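Local coordinates for protein botulinum neurotoxin type C1 (Clostridium botulinum, PDB 3R4S) that probably binds two ganglioside molecules through this receptor-binding fragment, a step on which nerve-cell entry of the whole toxin, a bontoxilysin protease, depends, at residues A[238-243]-A[426-431]; A[252-257]-A[286-291]; A[368-373]-A[420-425]. All coordinates share one frame; numbering follows the deposited sequence.

Contact 1 of 3, residues A[238-243]-A[426-431]; sequences VKDYWG and FVPVSE
Tyr241 and Phe426 make the direct hydrogen bond of this contact. Tyr241 N donates to Phe426 O at 2.8 Å, with an N-H...O angle of 151°. The donor stands well above the plane of that carbonyl. Two waters add polar bridges. One donates to Lys239 O and accepts from Phe426 N. The other accepts from Trp242 NE1, in the plane of the indole and at its edge, and donates to Pro428 O.

The apolar contacts lie between these bridges. Val427 CG2 packs on Tyr241 CB at 3.7 Å, and the two side chains run side by side. Tyr241 CG is anti to its backbone N (chi1 -164°), which leads the ring onward to meet Phe282 edge-to-face. Pro428 CG reaches Trp242 CD1 at 3.6 Å. Val427 CG1 lies 4.0 Å from Trp242 NE1.

Within 238-243 the chain makes a type I turn from Asp240 to Gly243. Asp240 OD1 accepts from Trp242 N at 2.9 Å, an Asx turn, and also from Asn244 N. Asp240 CB rests against Phe426 O at 3.2 Å.

The contact joins the loop after helix 222-231 to strand 424-428, the last strand of the chain. With one direct backbone bond and two bridging waters, the loop and this strand are matched partly through water, while Val427 and Pro428 supply the dry packing against Tyr241 and Trp242.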
loop_
_atom_site.group_PDB
_atom_site.type_symbol
_atom_site.label_atom_id
_atom_site.label_comp_id
_atom_site.label_asym_id
_atom_site.label_seq_id
_atom_site.Cartn_x
_atom_site.Cartn_y
_atom_site.Cartn_z
ATOM N N VAL A 238 9.650 -6.818 0.172
ATOM C CA VAL A 238 9.548 -5.380 0.278
ATOM C C VAL A 238 8.535 -4.889 -0.736
ATOM O O VAL A 238 8.456 -5.434 -1.841
ATOM C CB VAL A 238 10.917 -4.692 0.054
ATOM C CG1 VAL A 238 10.807 -3.197 0.317
ATOM C CG2 VAL A 238 11.959 -5.309 0.944
ATOM N N LYS A 239 7.759 -3.872 -0.355
ATOM C CA LYS A 239 6.676 -3.372 -1.207
ATOM C C LYS A 239 7.006 -1.990 -1.785
ATOM O O LYS A 239 7.672 -1.179 -1.132
ATOM C CB LYS A 239 5.357 -3.307 -0.419
ATOM C CG LYS A 239 4.924 -4.666 0.228
ATOM C CD LYS A 239 4.816 -5.770 -0.821
ATOM C CE LYS A 239 4.198 -7.080 -0.256
ATOM N NZ LYS A 239 4.900 -7.564 0.974
ATOM N N ASP A 240 6.563 -1.730 -3.015
ATOM C CA ASP A 240 6.626 -0.382 -3.545
ATOM C C ASP A 240 5.565 0.460 -2.846
ATOM O O ASP A 240 4.849 -0.024 -1.981
ATOM C CB ASP A 240 6.506 -0.330 -5.086
ATOM C CG ASP A 240 5.112 -0.703 -5.607
ATOM O OD1 ASP A 240 4.108 -0.567 -4.872
ATOM O OD2 ASP A 240 5.028 -1.120 -6.790
ATOM N N TYR A 241 5.479 1.722 -3.227
ATOM C CA TYR A 241 4.679 2.694 -2.507
ATOM C C TYR A 241 3.192 2.361 -2.546
ATOM O O TYR A 241 2.434 2.793 -1.675
ATOM C CB TYR A 241 4.916 4.081 -3.114
ATOM C CG TYR A 241 4.452 5.221 -2.251
ATOM C CD1 TYR A 241 5.196 5.627 -1.143
ATOM C CD2 TYR A 241 3.280 5.903 -2.544
ATOM C CE1 TYR A 241 4.783 6.675 -0.357
ATOM C CE2 TYR A 241 2.863 6.965 -1.764
ATOM C CZ TYR A 241 3.616 7.343 -0.673
ATOM O OH TYR A 241 3.190 8.391 0.109
ATOM N N TRP A 242 2.765 1.614 -3.562
ATOM C CA TRP A 242 1.345 1.257 -3.677
ATOM C C TRP A 242 1.046 -0.123 -3.093
ATOM O O TRP A 242 -0.101 -0.595 -3.130
ATOM C CB TRP A 242 0.855 1.354 -5.127
ATOM C CG TRP A 242 1.121 2.711 -5.764
ATOM C CD1 TRP A 242 1.713 2.950 -6.974
ATOM C CD2 TRP A 242 0.806 4.002 -5.213
ATOM N NE1 TRP A 242 1.774 4.304 -7.211
ATOM C CE2 TRP A 242 1.228 4.971 -6.147
ATOM C CE3 TRP A 242 0.202 4.430 -4.023
ATOM C CZ2 TRP A 242 1.073 6.340 -5.928
ATOM C CZ3 TRP A 242 0.048 5.795 -3.807
ATOM C CH2 TRP A 242 0.483 6.730 -4.757
ATOM N N GLY A 243 2.072 -0.764 -2.537
ATOM C CA GLY A 243 1.884 -2.047 -1.881
ATOM C C GLY A 243 2.103 -3.260 -2.773
ATOM O O GLY A 243 1.882 -4.396 -2.346
ATOM N N PHE A 426 9.238 3.744 -2.629
ATOM C CA PHE A 426 9.589 3.624 -4.033
ATOM C C PHE A 426 8.338 3.652 -4.877
ATOM O O PHE A 426 7.572 2.687 -4.872
ATOM C CB PHE A 426 10.346 2.315 -4.274
ATOM C CG PHE A 426 11.682 2.276 -3.607
ATOM C CD1 PHE A 426 12.786 2.862 -4.213
ATOM C CD2 PHE A 426 11.835 1.689 -2.365
ATOM C CE1 PHE A 426 14.030 2.860 -3.595
ATOM C CE2 PHE A 426 13.081 1.676 -1.735
ATOM C CZ PHE A 426 14.178 2.256 -2.349
ATOM N N VAL A 427 8.131 4.759 -5.591
ATOM C CA VAL A 427 6.951 4.919 -6.438
ATOM C C VAL A 427 7.234 4.475 -7.868
ATOM O O VAL A 427 8.089 5.043 -8.538
ATOM C CB VAL A 427 6.462 6.366 -6.476
ATOM C CG1 VAL A 427 5.183 6.452 -7.284
ATOM C CG2 VAL A 427 6.244 6.898 -5.071
ATOM N N PRO A 428 6.504 3.461 -8.349
ATOM C CA PRO A 428 6.743 2.980 -9.717
ATOM C C PRO A 428 6.501 4.077 -10.749
ATOM O O PRO A 428 5.579 4.881 -10.601
ATOM C CB PRO A 428 5.715 1.849 -9.886
ATOM C CG PRO A 428 4.674 2.116 -8.864
ATOM C CD PRO A 428 5.393 2.750 -7.697
ATOM N N VAL A 429 7.334 4.111 -11.784
ATOM C CA VAL A 429 7.177 5.093 -12.847
ATOM C C VAL A 429 6.160 4.565 -13.844
ATOM O O VAL A 429 6.310 3.455 -14.358
ATOM C CB VAL A 429 8.518 5.354 -13.572
ATOM C CG1 VAL A 429 8.332 6.368 -14.676
ATOM C CG2 VAL A 429 9.569 5.824 -12.582
ATOM N N SER A 430 5.123 5.352 -14.111
ATOM C CA SER A 430 4.074 4.926 -15.039
ATOM C C SER A 430 4.580 4.843 -16.484
ATOM O O SER A 430 4.394 3.826 -17.157
ATOM C CB SER A 430 2.860 5.852 -14.954
ATOM O OG SER A 430 3.175 7.140 -15.446
ATOM N N GLU A 431 5.219 5.909 -16.955
ATOM C CA GLU A 431 5.800 5.915 -18.296
ATOM C C GLU A 431 6.995 4.965 -18.389
ATOM O O GLU A 431 6.829 3.752 -18.523
ATOM C CB GLU A 431 6.222 7.330 -18.697
ATOM C CG GLU A 431 6.883 7.414 -20.065
ATOM C CD GLU A 431 7.311 8.827 -20.422
ATOM O OE1 GLU A 431 6.669 9.787 -19.937
ATOM O OE2 GLU A 431 8.288 8.974 -21.187
HETATM O O HOH W 1 7.816 1.642 -0.961
HETATM O O HOH W 2 2.929 5.208 -9.628
#

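Contact 2 of 3, residues A[252-257]-A[286-291]; sequences YYMVNI and YKIIIK. With SLB (N-acetyl-beta-neuraminic acid), chain C; SIA (N-acetyl-alpha-neuraminic acid), chain D.
Tyr252 and Ile288 form an antiparallel hydrogen-bonded pair. Tyr252 N donates to Ile288 O at 2.8 Å, and Ile288 N returns a bond of 2.9 Å to Tyr252 O. The Tyr252 N bond is the straighter of the two. Tyr252 O also receives a CA-H...O contact from Lys287.

The side chains of this pair share one face of the sheet. Ile288 CD1 comes to the edge of the Tyr252 ring, near its plane. Ile288 CG1 touches Met254 CB at 4.0 Å; the Ile288 chi1 of 64° sets CG1 between the backbone N and the carbonyl carbon. Ile290 CD1 approaches Tyr252 CD2 at 4.2 Å. Elsewhere the Tyr253 ring runs alongside the extended Lys287 chain, with CE1 3.8 Å from Lys287 CG.

The short strand segments 252-256 and 288-291 run at 94° to each other, and one bridge joins them here. A water takes over beyond it, accepting from Met254 N and donating to Tyr286 O. Both strands belong to the C-terminal receptor-binding domain, of the beta-trefoil clan. Tyr252, Met254, Ile288 and Ile290 are buried in it, while the Tyr286 end reaches a ligand.

Further out, Tyr252 OH bonds to Arg247 N, and Met254 packs on Trp424 and Phe426. Segment 286-291 leads to both sialic acid sites. Tyr286 OH lies 2.6 Å from O4 of N-acetyl-beta-neuraminic acid, and its ring meets that of Tyr265 with the planes about 15° apart. Lys291 CE is 3.9 Å from O1A of N-acetyl-alpha-neuraminic acid, while Lys291 NZ bonds to Asn249 OD1.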
loop_
_atom_site.group_PDB
_atom_site.type_symbol
_atom_site.label_atom_id
_atom_site.label_comp_id
_atom_site.label_asym_id
_atom_site.label_seq_id
_atom_site.Cartn_x
_atom_site.Cartn_y
_atom_site.Cartn_z
ATOM N N TYR A 252 12.131 3.472 -10.336
ATOM C CA TYR A 252 11.279 4.034 -9.286
ATOM C C TYR A 252 11.608 5.488 -9.010
ATOM O O TYR A 252 12.747 5.930 -9.211
ATOM C CB TYR A 252 11.427 3.258 -7.974
ATOM C CG TYR A 252 10.883 1.842 -8.004
ATOM C CD1 TYR A 252 9.509 1.591 -7.915
ATOM C CD2 TYR A 252 11.740 0.760 -8.109
ATOM C CE1 TYR A 252 9.006 0.280 -7.936
ATOM C CE2 TYR A 252 11.252 -0.548 -8.137
ATOM C CZ TYR A 252 9.889 -0.782 -8.042
ATOM O OH TYR A 252 9.426 -2.084 -8.074
ATOM N N TYR A 253 10.606 6.230 -8.551
ATOM C CA TYR A 253 10.861 7.469 -7.842
ATOM C C TYR A 253 11.073 7.138 -6.362
ATOM O O TYR A 253 10.182 6.601 -5.684
ATOM C CB TYR A 253 9.701 8.438 -7.989
ATOM C CG TYR A 253 9.520 8.995 -9.380
ATOM C CD1 TYR A 253 10.497 9.799 -9.953
ATOM C CD2 TYR A 253 8.348 8.765 -10.098
ATOM C CE1 TYR A 253 10.334 10.338 -11.213
ATOM C CE2 TYR A 253 8.169 9.302 -11.363
ATOM C CZ TYR A 253 9.168 10.094 -11.911
ATOM O OH TYR A 253 9.008 10.634 -13.163
ATOM N N MET A 254 12.263 7.454 -5.871
ATOM C CA MET A 254 12.630 7.167 -4.499
ATOM C C MET A 254 12.267 8.373 -3.656
ATOM O O MET A 254 12.655 9.497 -3.982
ATOM C CB MET A 254 14.128 6.882 -4.426
ATOM C CG MET A 254 14.639 6.448 -3.061
ATOM S SD MET A 254 16.356 5.896 -3.156
ATOM C CE MET A 254 16.751 5.737 -1.403
ATOM N N VAL A 255 11.518 8.149 -2.581
ATOM C CA VAL A 255 11.073 9.250 -1.733
ATOM C C VAL A 255 11.354 8.973 -0.264
ATOM O O VAL A 255 11.392 7.821 0.183
ATOM C CB VAL A 255 9.566 9.522 -1.894
ATOM C CG1 VAL A 255 9.259 10.025 -3.298
ATOM C CG2 VAL A 255 8.760 8.261 -1.589
ATOM N N ASN A 256 11.567 10.041 0.487
ATOM C CA ASN A 256 11.694 9.926 1.921
ATOM C C ASN A 256 10.336 10.215 2.525
ATOM O O ASN A 256 9.701 11.211 2.171
ATOM C CB ASN A 256 12.727 10.916 2.448
ATOM C CG ASN A 256 13.074 10.665 3.886
ATOM O OD1 ASN A 256 12.400 11.149 4.789
ATOM N ND2 ASN A 256 14.124 9.887 4.114
ATOM N N ILE A 257 9.884 9.336 3.419
ATOM C CA ILE A 257 8.556 9.460 4.021
ATOM C C ILE A 257 8.358 10.814 4.726
ATOM O O ILE A 257 7.253 11.361 4.745
ATOM C CB ILE A 257 8.255 8.282 4.984
ATOM C CG1 ILE A 257 8.250 6.957 4.214
ATOM C CG2 ILE A 257 6.911 8.485 5.704
ATOM C CD1 ILE A 257 7.403 6.974 2.946
ATOM N N TYR A 286 14.740 12.664 -10.988
ATOM C CA TYR A 286 15.397 11.469 -11.481
ATOM C C TYR A 286 14.848 10.210 -10.833
ATOM O O TYR A 286 14.261 10.245 -9.744
ATOM C CB TYR A 286 16.907 11.557 -11.272
ATOM C CG TYR A 286 17.549 12.757 -11.928
ATOM C CD1 TYR A 286 17.266 13.088 -13.249
ATOM C CD2 TYR A 286 18.452 13.552 -11.232
ATOM C CE1 TYR A 286 17.862 14.191 -13.855
ATOM C CE2 TYR A 286 19.050 14.649 -11.824
ATOM C CZ TYR A 286 18.751 14.964 -13.140
ATOM O OH TYR A 286 19.346 16.055 -13.734
ATOM N N LYS A 287 15.053 9.102 -11.530
ATOM C CA LYS A 287 14.582 7.802 -11.107
ATOM C C LYS A 287 15.775 6.957 -10.690
ATOM O O LYS A 287 16.892 7.179 -11.162
ATOM C CB LYS A 287 13.867 7.148 -12.286
ATOM C CG LYS A 287 12.795 8.048 -12.890
ATOM C CD LYS A 287 12.609 7.776 -14.369
ATOM C CE LYS A 287 11.835 8.901 -15.036
ATOM N NZ LYS A 287 11.284 8.488 -16.360
ATOM N N ILE A 288 15.549 5.998 -9.801
ATOM C CA ILE A 288 16.573 5.003 -9.500
ATOM C C ILE A 288 16.140 3.641 -10.007
ATOM O O ILE A 288 14.951 3.389 -10.230
ATOM C CB ILE A 288 16.897 4.908 -7.983
ATOM C CG1 ILE A 288 15.692 4.422 -7.192
ATOM C CG2 ILE A 288 17.379 6.260 -7.436
ATOM C CD1 ILE A 288 15.491 2.918 -7.197
ATOM N N ILE A 289 17.119 2.765 -10.190
ATOM C CA ILE A 289 16.856 1.371 -10.477
ATOM C C ILE A 289 17.635 0.582 -9.439
ATOM O O ILE A 289 18.799 0.885 -9.179
ATOM C CB ILE A 289 17.340 0.983 -11.893
ATOM C CG1 ILE A 289 16.536 1.744 -12.951
ATOM C CG2 ILE A 289 17.235 -0.526 -12.093
ATOM C CD1 ILE A 289 16.974 1.462 -14.384
ATOM N N ILE A 290 16.990 -0.413 -8.840
ATOM C CA ILE A 290 17.616 -1.227 -7.805
ATOM C C ILE A 290 18.284 -2.441 -8.432
ATOM O O ILE A 290 17.671 -3.135 -9.239
ATOM C CB ILE A 290 16.564 -1.710 -6.777
ATOM C CG1 ILE A 290 15.687 -0.537 -6.312
ATOM C CG2 ILE A 290 17.236 -2.391 -5.590
ATOM C CD1 ILE A 290 14.504 -0.946 -5.473
ATOM N N LYS A 291 19.534 -2.703 -8.062
ATOM C CA LYS A 291 20.261 -3.844 -8.629
ATOM C C LYS A 291 20.638 -4.837 -7.540
ATOM O O LYS A 291 21.169 -4.458 -6.495
ATOM C CB LYS A 291 21.534 -3.389 -9.355
ATOM C CG LYS A 291 21.314 -2.260 -10.341
ATOM C CD LYS A 291 20.448 -2.685 -11.519
ATOM C CE LYS A 291 21.136 -3.754 -12.370
ATOM N NZ LYS A 291 20.291 -4.146 -13.556
HETATM C C1 SLB C . 21.973 21.346 -14.417
HETATM C C2 SLB C . 22.535 19.950 -14.454
HETATM C C3 SLB C . 21.689 19.047 -13.550
HETATM C C4 SLB C . 22.296 17.651 -13.449
HETATM C C5 SLB C . 23.708 17.767 -12.920
HETATM C C6 SLB C . 24.527 18.680 -13.838
HETATM C C7 SLB C . 25.893 18.895 -13.202
HETATM C C8 SLB C . 26.855 19.583 -14.183
HETATM C C9 SLB C . 28.245 19.757 -13.579
HETATM C C10 SLB C . 24.921 15.797 -12.102
HETATM C C11 SLB C . 25.456 14.451 -12.485
HETATM N N5 SLB C . 24.294 16.443 -13.085
HETATM O O1A SLB C . 22.180 22.077 -13.420
HETATM O O1B SLB C . 21.288 21.715 -15.397
HETATM O O2 SLB C . 22.441 19.491 -15.806
HETATM O O4 SLB C . 21.534 16.834 -12.553
HETATM O O6 SLB C . 23.915 19.967 -14.056
HETATM O O7 SLB C . 25.676 19.705 -12.030
HETATM O O8 SLB C . 26.957 18.828 -15.400
HETATM O O9 SLB C . 28.240 20.944 -12.778
HETATM O O10 SLB C . 25.051 16.256 -10.972
HETATM C C1 SIA D . 24.346 -2.104 -13.924
HETATM C C2 SIA D . 25.323 -3.212 -14.249
HETATM C C3 SIA D . 25.598 -3.298 -15.752
HETATM C C4 SIA D . 26.541 -2.224 -16.264
HETATM C C5 SIA D . 27.763 -2.122 -15.371
HETATM C C6 SIA D . 27.304 -1.886 -13.936
HETATM C C7 SIA D . 28.455 -1.700 -12.952
HETATM C C8 SIA D . 27.913 -1.498 -11.538
HETATM C C9 SIA D . 29.018 -1.040 -10.591
HETATM C C10 SIA D . 29.695 -0.923 -16.195
HETATM C C11 SIA D . 30.289 0.401 -16.600
HETATM N N5 SIA D . 28.424 -0.898 -15.786
HETATM O O1A SIA D . 24.352 -1.639 -12.753
HETATM O O1B SIA D . 23.561 -1.695 -14.813
HETATM O O2 SIA D . 24.740 -4.442 -13.804
HETATM O O4 SIA D . 26.964 -2.553 -17.591
HETATM O O6 SIA D . 26.520 -2.999 -13.499
HETATM O O7 SIA D . 29.283 -2.871 -12.962
HETATM O O8 SIA D . 26.841 -0.534 -11.549
HETATM O O9 SIA D . 29.311 0.325 -10.900
HETATM O O10 SIA D . 30.338 -1.963 -16.232
HETATM O O HOH W 3 14.325 8.899 -7.465
#

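Contact 3 of 3, residues A[368-373]-A[420-425]; sequences ASQIFK and TSTHWG
Trp424 O is approached by two donors of Ser369. Ser369 OG donates to it at 3.0 Å, tilted 29° from the carbonyl plane. Ser369 N lies 2.8 Å from the same oxygen, but that bond is bent and weak. The hydroxyl gets there because OG sits between the backbone N and the carbonyl carbon (chi1 61°). In return, Trp424 N donates to Ser369 O at 2.9 Å.

Gln370 NE2 reaches across to Thr422 OG1 at 2.9 Å, with its partner close to the amide plane. It also bonds to Leu417 O, while Thr422 OG1 is held by Ser419 O as well. A water accepts from Ile371 N and also lies 2.6 Å from Thr422 O. It lies at the edge of the Trp424 indole, in its plane.

Ile371 CD1 packs on Trp424 CB at 3.9 Å, the two side chains crossing at about a right angle. Ala368 CB touches Trp424 O at 3.4 Å.

The 3-10 turn 420-422 leads into strand 424-428 here. Strand 367-374 runs between strands 356-362 and 381-392, and Met254 of strand 251-256 packs on both Ile371 and Trp424.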
loop_
_atom_site.group_PDB
_atom_site.type_symbol
_atom_site.label_atom_id
_atom_site.label_comp_id
_atom_site.label_asym_id
_atom_site.label_seq_id
_atom_site.Cartn_x
_atom_site.Cartn_y
_atom_site.Cartn_z
ATOM N N ALA A 368 7.119 1.119 2.937
ATOM C CA ALA A 368 8.425 1.762 2.849
ATOM C C ALA A 368 9.528 0.795 3.229
ATOM O O ALA A 368 9.304 -0.409 3.325
ATOM C CB ALA A 368 8.460 2.990 3.758
ATOM N N SER A 369 10.720 1.325 3.469
ATOM C CA SER A 369 11.847 0.472 3.782
ATOM C C SER A 369 12.882 1.233 4.583
ATOM O O SER A 369 12.847 2.461 4.687
ATOM C CB SER A 369 12.489 -0.055 2.489
ATOM O OG SER A 369 12.969 1.032 1.689
ATOM N N GLN A 370 13.801 0.482 5.168
ATOM C CA GLN A 370 14.987 1.060 5.758
ATOM C C GLN A 370 16.160 0.493 4.985
ATOM O O GLN A 370 16.129 -0.666 4.545
ATOM C CB GLN A 370 15.091 0.739 7.244
ATOM C CG GLN A 370 14.075 1.495 8.096
ATOM C CD GLN A 370 14.291 1.271 9.578
ATOM O OE1 GLN A 370 14.370 0.139 10.024
ATOM N NE2 GLN A 370 14.407 2.358 10.345
ATOM N N ILE A 371 17.175 1.326 4.784
ATOM C CA ILE A 371 18.286 0.956 3.922
ATOM C C ILE A 371 19.581 1.192 4.670
ATOM O O ILE A 371 19.863 2.299 5.135
ATOM C CB ILE A 371 18.244 1.743 2.609
ATOM C CG1 ILE A 371 16.873 1.573 1.947
ATOM C CG2 ILE A 371 19.370 1.287 1.666
ATOM C CD1 ILE A 371 16.609 2.556 0.803
ATOM N N PHE A 372 20.347 0.123 4.816
ATOM C CA PHE A 372 21.506 0.129 5.670
ATOM C C PHE A 372 22.760 0.006 4.820
ATOM O O PHE A 372 22.787 -0.768 3.860
ATOM C CB PHE A 372 21.438 -1.053 6.637
ATOM C CG PHE A 372 20.274 -0.990 7.590
ATOM C CD1 PHE A 372 20.421 -0.419 8.850
ATOM C CD2 PHE A 372 19.029 -1.477 7.216
ATOM C CE1 PHE A 372 19.350 -0.351 9.728
ATOM C CE2 PHE A 372 17.947 -1.420 8.091
ATOM C CZ PHE A 372 18.106 -0.861 9.348
ATOM N N LYS A 373 23.791 0.767 5.181
ATOM C CA LYS A 373 25.098 0.647 4.538
ATOM C C LYS A 373 25.726 -0.687 4.908
ATOM O O LYS A 373 25.793 -1.047 6.085
ATOM C CB LYS A 373 26.021 1.789 4.949
ATOM C CG LYS A 373 27.351 1.773 4.184
ATOM C CD LYS A 373 27.151 2.165 2.708
ATOM C CE LYS A 373 28.419 1.914 1.879
ATOM N NZ LYS A 373 28.634 0.451 1.634
ATOM N N THR A 420 11.343 8.251 11.462
ATOM C CA THR A 420 10.679 8.240 10.165
ATOM C C THR A 420 11.591 8.798 9.058
ATOM O O THR A 420 11.408 8.516 7.871
ATOM C CB THR A 420 9.350 9.033 10.218
ATOM O OG1 THR A 420 8.412 8.334 11.047
ATOM C CG2 THR A 420 8.748 9.143 8.824
ATOM N N SER A 421 12.593 9.576 9.453
ATOM C CA SER A 421 13.541 10.128 8.484
ATOM C C SER A 421 14.330 9.023 7.769
ATOM O O SER A 421 14.997 9.289 6.765
ATOM C CB SER A 421 14.506 11.104 9.170
ATOM O OG SER A 421 15.559 10.389 9.810
ATOM N N THR A 422 14.245 7.787 8.274
ATOM C CA THR A 422 15.000 6.674 7.697
ATOM C C THR A 422 14.107 5.778 6.850
ATOM O O THR A 422 14.527 4.697 6.415
ATOM C CB THR A 422 15.675 5.789 8.770
ATOM O OG1 THR A 422 14.677 5.120 9.564
ATOM C CG2 THR A 422 16.576 6.620 9.672
ATOM N N HIS A 423 12.872 6.222 6.639
ATOM C CA HIS A 423 11.900 5.445 5.883
ATOM C C HIS A 423 11.863 5.907 4.436
ATOM O O HIS A 423 11.613 7.082 4.155
ATOM C CB HIS A 423 10.498 5.552 6.506
ATOM C CG HIS A 423 10.403 4.983 7.885
ATOM N ND1 HIS A 423 9.188 4.781 8.534
ATOM C CD2 HIS A 423 11.348 4.557 8.756
ATOM C CE1 HIS A 423 9.401 4.271 9.722
ATOM N NE2 HIS A 423 10.714 4.121 9.890
ATOM N N TRP A 424 12.093 4.966 3.525
ATOM C CA TRP A 424 12.184 5.256 2.101
ATOM C C TRP A 424 11.126 4.501 1.318
ATOM O O TRP A 424 11.001 3.285 1.458
ATOM C CB TRP A 424 13.575 4.846 1.581
ATOM C CG TRP A 424 14.664 5.621 2.240
ATOM C CD1 TRP A 424 15.399 5.246 3.339
ATOM C CD2 TRP A 424 15.134 6.920 1.866
ATOM N NE1 TRP A 424 16.314 6.234 3.659
ATOM C CE2 TRP A 424 16.166 7.272 2.773
ATOM C CE3 TRP A 424 14.789 7.819 0.850
ATOM C CZ2 TRP A 424 16.843 8.483 2.693
ATOM C CZ3 TRP A 424 15.465 9.024 0.773
ATOM C CH2 TRP A 424 16.485 9.343 1.685
ATOM N N GLY A 425 10.386 5.218 0.481
ATOM C CA GLY A 425 9.397 4.603 -0.383
ATOM C C GLY A 425 9.846 4.606 -1.830
ATOM O O GLY A 425 10.718 5.377 -2.228
HETATM O O HOH W 4 16.989 3.829 6.012
#

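All three contacts lie in the C-terminal receptor-binding domain. The centres of contacts 1 and 2 are about 9 Å apart, those of 2 and 3 about 12 Å, and those of 1 and 3 about 15 Å. Contacts 1 and 3 share strand 424-428, whose neighbour in the sheet is strand 251-256 of contact 2. Backbone pairs Val427-Tyr253 and Gly425-Val255 join these two strands. Phe426 links the contacts too, packing on Met254, Ser369 and Ile371. Along the chain, contact 2 closes before contact 3 opens, and contact 1 spans both. The final strand thus ties early and late parts of the trefoil together, and contact 2 carries Tyr286 and Lys291 out to the two sialic acid sites.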